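Local coordinates for mobilization protein A (Pseudomonas aeruginosa, PDB 2NS6) that nicks one DNA strand at the plasmid's origin of transfer and locally unwinds the DNA, as the relaxase of the conjugative relaxosome, at residues S125-D130 with A137-R142. Numbering follows the deposited sequence.
Sequences SERIND and AQWFKR
Arg127, in the loop that leaves strand 117-124, reaches over to the turn that follows the short helix 136-139 and binds its backbone with the guanidinium group. Arg127 NH1 donates to Lys141 O at 3.1 Å, a moderately bent bond (N-H...O 147°) in which the donor is tilted from the carbonyl plane. Arg127 NH1 also bonds to Ala153 O, tying the turn to a third part of the chain. The second terminal nitrogen, Arg127 NH2, lies 2.9 Å from Phe140 O, while Phe140 CA sits over one face of the guanidinium group. The arginine chain gets there by a bend at chi2 (-81°).

The aliphatic root of that chain lies against Trp139: Arg127 CB is 3.7 Å from Trp139 NE1, and the two side chains run past each other in opposite directions. Trp139 NE1 gives its hydrogen bond to Tyr56 OH of helix 53-63, so the indole is fixed at its polar corner. At the far corner of the indole, Trp139 CH2 meets Asn129 CG at 3.9 Å. The amide approaches the ring edge with its plane 80° from that of the indole; its OD1 accepts from Gly131 N and its ND2 donates to the carbonyl oxygen of His45, a manganese ligand. Trp139 in turn places CD1 over the centre of the Phe140 ring, whose CD2 lies 4.0 Å from Arg127 NE. Phe140 also rests on Ala59 and Ala60 of helix 53-63.

A buried arginine bound to main-chain carbonyls and a tryptophan of helix 136-139 that touches both the loop and Tyr56 together join the loop after strand 117-124 to helices 136-139 and 53-63. This is structural packing, away from the active-site tyrosine and the three-histidine metal site, in the loop region flanking the five-stranded antiparallel sheet of the MobA/MobL relaxase fold.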
# COMPACT_ATOMS: atom_id res chain seq x y z
N SER A 125 -3.19 -2.55 3.65
CA SER A 125 -3.81 -3.08 4.85
C SER A 125 -4.99 -3.92 4.38
O SER A 125 -5.83 -3.45 3.61
CB SER A 125 -4.32 -1.93 5.73
OG SER A 125 -5.17 -2.42 6.75
N GLU A 126 -5.06 -5.16 4.85
CA GLU A 126 -6.14 -6.05 4.45
C GLU A 126 -7.40 -5.89 5.28
O GLU A 126 -7.95 -6.87 5.79
CB GLU A 126 -5.65 -7.50 4.49
CG GLU A 126 -4.68 -7.83 3.37
CD GLU A 126 -3.87 -9.07 3.66
OE1 GLU A 126 -3.85 -9.99 2.82
OE2 GLU A 126 -3.25 -9.11 4.74
N ARG A 127 -7.85 -4.65 5.40
CA ARG A 127 -9.06 -4.29 6.14
C ARG A 127 -9.93 -3.51 5.17
O ARG A 127 -9.47 -2.57 4.52
CB ARG A 127 -8.72 -3.41 7.35
CG ARG A 127 -7.92 -4.13 8.42
CD ARG A 127 -8.83 -4.98 9.31
NE ARG A 127 -8.09 -5.80 10.25
CZ ARG A 127 -8.64 -6.42 11.29
NH1 ARG A 127 -9.94 -6.29 11.52
NH2 ARG A 127 -7.90 -7.17 12.09
N ILE A 128 -11.19 -3.89 5.09
CA ILE A 128 -12.14 -3.25 4.19
C ILE A 128 -12.74 -1.99 4.80
O ILE A 128 -13.42 -2.05 5.83
CB ILE A 128 -13.27 -4.24 3.84
CG1 ILE A 128 -12.66 -5.49 3.22
CG2 ILE A 128 -14.28 -3.58 2.91
CD1 ILE A 128 -13.63 -6.64 3.04
N ASN A 129 -12.51 -0.85 4.16
CA ASN A 129 -13.09 0.37 4.69
C ASN A 129 -14.52 0.49 4.17
O ASN A 129 -14.74 0.83 3.01
CB ASN A 129 -12.29 1.60 4.26
CG ASN A 129 -12.74 2.85 4.99
OD1 ASN A 129 -13.86 2.92 5.50
ND2 ASN A 129 -11.88 3.86 5.04
N ASP A 130 -15.47 0.19 5.04
CA ASP A 130 -16.89 0.25 4.69
C ASP A 130 -17.51 1.62 4.96
O ASP A 130 -18.72 1.79 4.86
CB ASP A 130 -17.67 -0.81 5.47
CG ASP A 130 -17.34 -0.82 6.95
OD1 ASP A 130 -16.83 0.20 7.46
OD2 ASP A 130 -17.60 -1.84 7.61
N ALA A 137 -8.65 1.98 18.46
CA ALA A 137 -8.63 0.79 19.30
C ALA A 137 -9.68 -0.26 18.90
O ALA A 137 -9.62 -1.41 19.35
CB ALA A 137 -8.82 1.18 20.77
N GLN A 138 -10.64 0.13 18.07
CA GLN A 138 -11.71 -0.79 17.64
C GLN A 138 -11.61 -1.23 16.19
O GLN A 138 -12.20 -2.24 15.79
CB GLN A 138 -13.08 -0.15 17.85
CG GLN A 138 -14.25 -1.06 17.52
CD GLN A 138 -15.58 -0.31 17.49
OE1 GLN A 138 -15.85 0.52 18.35
NE2 GLN A 138 -16.41 -0.62 16.50
N TRP A 139 -10.87 -0.47 15.39
CA TRP A 139 -10.74 -0.77 13.97
C TRP A 139 -10.22 -2.16 13.63
O TRP A 139 -10.75 -2.81 12.72
CB TRP A 139 -9.86 0.29 13.29
CG TRP A 139 -9.71 0.11 11.80
CD1 TRP A 139 -8.74 -0.61 11.16
CD2 TRP A 139 -10.59 0.59 10.78
NE1 TRP A 139 -8.96 -0.60 9.81
CE2 TRP A 139 -10.09 0.12 9.54
CE3 TRP A 139 -11.76 1.37 10.78
CZ2 TRP A 139 -10.72 0.40 8.32
CZ3 TRP A 139 -12.38 1.65 9.56
CH2 TRP A 139 -11.86 1.16 8.35
N PHE A 140 -9.21 -2.63 14.36
CA PHE A 140 -8.61 -3.93 14.08
C PHE A 140 -9.21 -5.12 14.84
O PHE A 140 -8.72 -6.26 14.73
CB PHE A 140 -7.10 -3.85 14.31
CG PHE A 140 -6.42 -2.77 13.49
CD1 PHE A 140 -6.28 -1.48 13.99
CD2 PHE A 140 -5.92 -3.06 12.22
CE1 PHE A 140 -5.66 -0.48 13.22
CE2 PHE A 140 -5.29 -2.07 11.45
CZ PHE A 140 -5.16 -0.78 11.95
N LYS A 141 -10.25 -4.87 15.63
CA LYS A 141 -10.90 -5.95 16.36
C LYS A 141 -11.57 -6.85 15.35
O LYS A 141 -11.59 -6.55 14.14
CB LYS A 141 -11.93 -5.38 17.34
CG LYS A 141 -11.32 -4.58 18.50
CD LYS A 141 -12.37 -3.77 19.25
CE LYS A 141 -11.77 -3.10 20.49
NZ LYS A 141 -12.32 -1.72 20.70
N ARG A 142 -12.12 -7.97 15.83
CA ARG A 142 -12.80 -8.92 14.96
C ARG A 142 -14.04 -8.26 14.38
O ARG A 142 -14.64 -7.39 15.00
CB ARG A 142 -13.19 -10.16 15.76
CG ARG A 142 -11.99 -10.89 16.35
CD ARG A 142 -12.39 -12.09 17.20
NE ARG A 142 -11.22 -12.65 17.88
CZ ARG A 142 -10.17 -13.18 17.26
NH1 ARG A 142 -10.12 -13.22 15.93
NH2 ARG A 142 -9.16 -13.65 17.97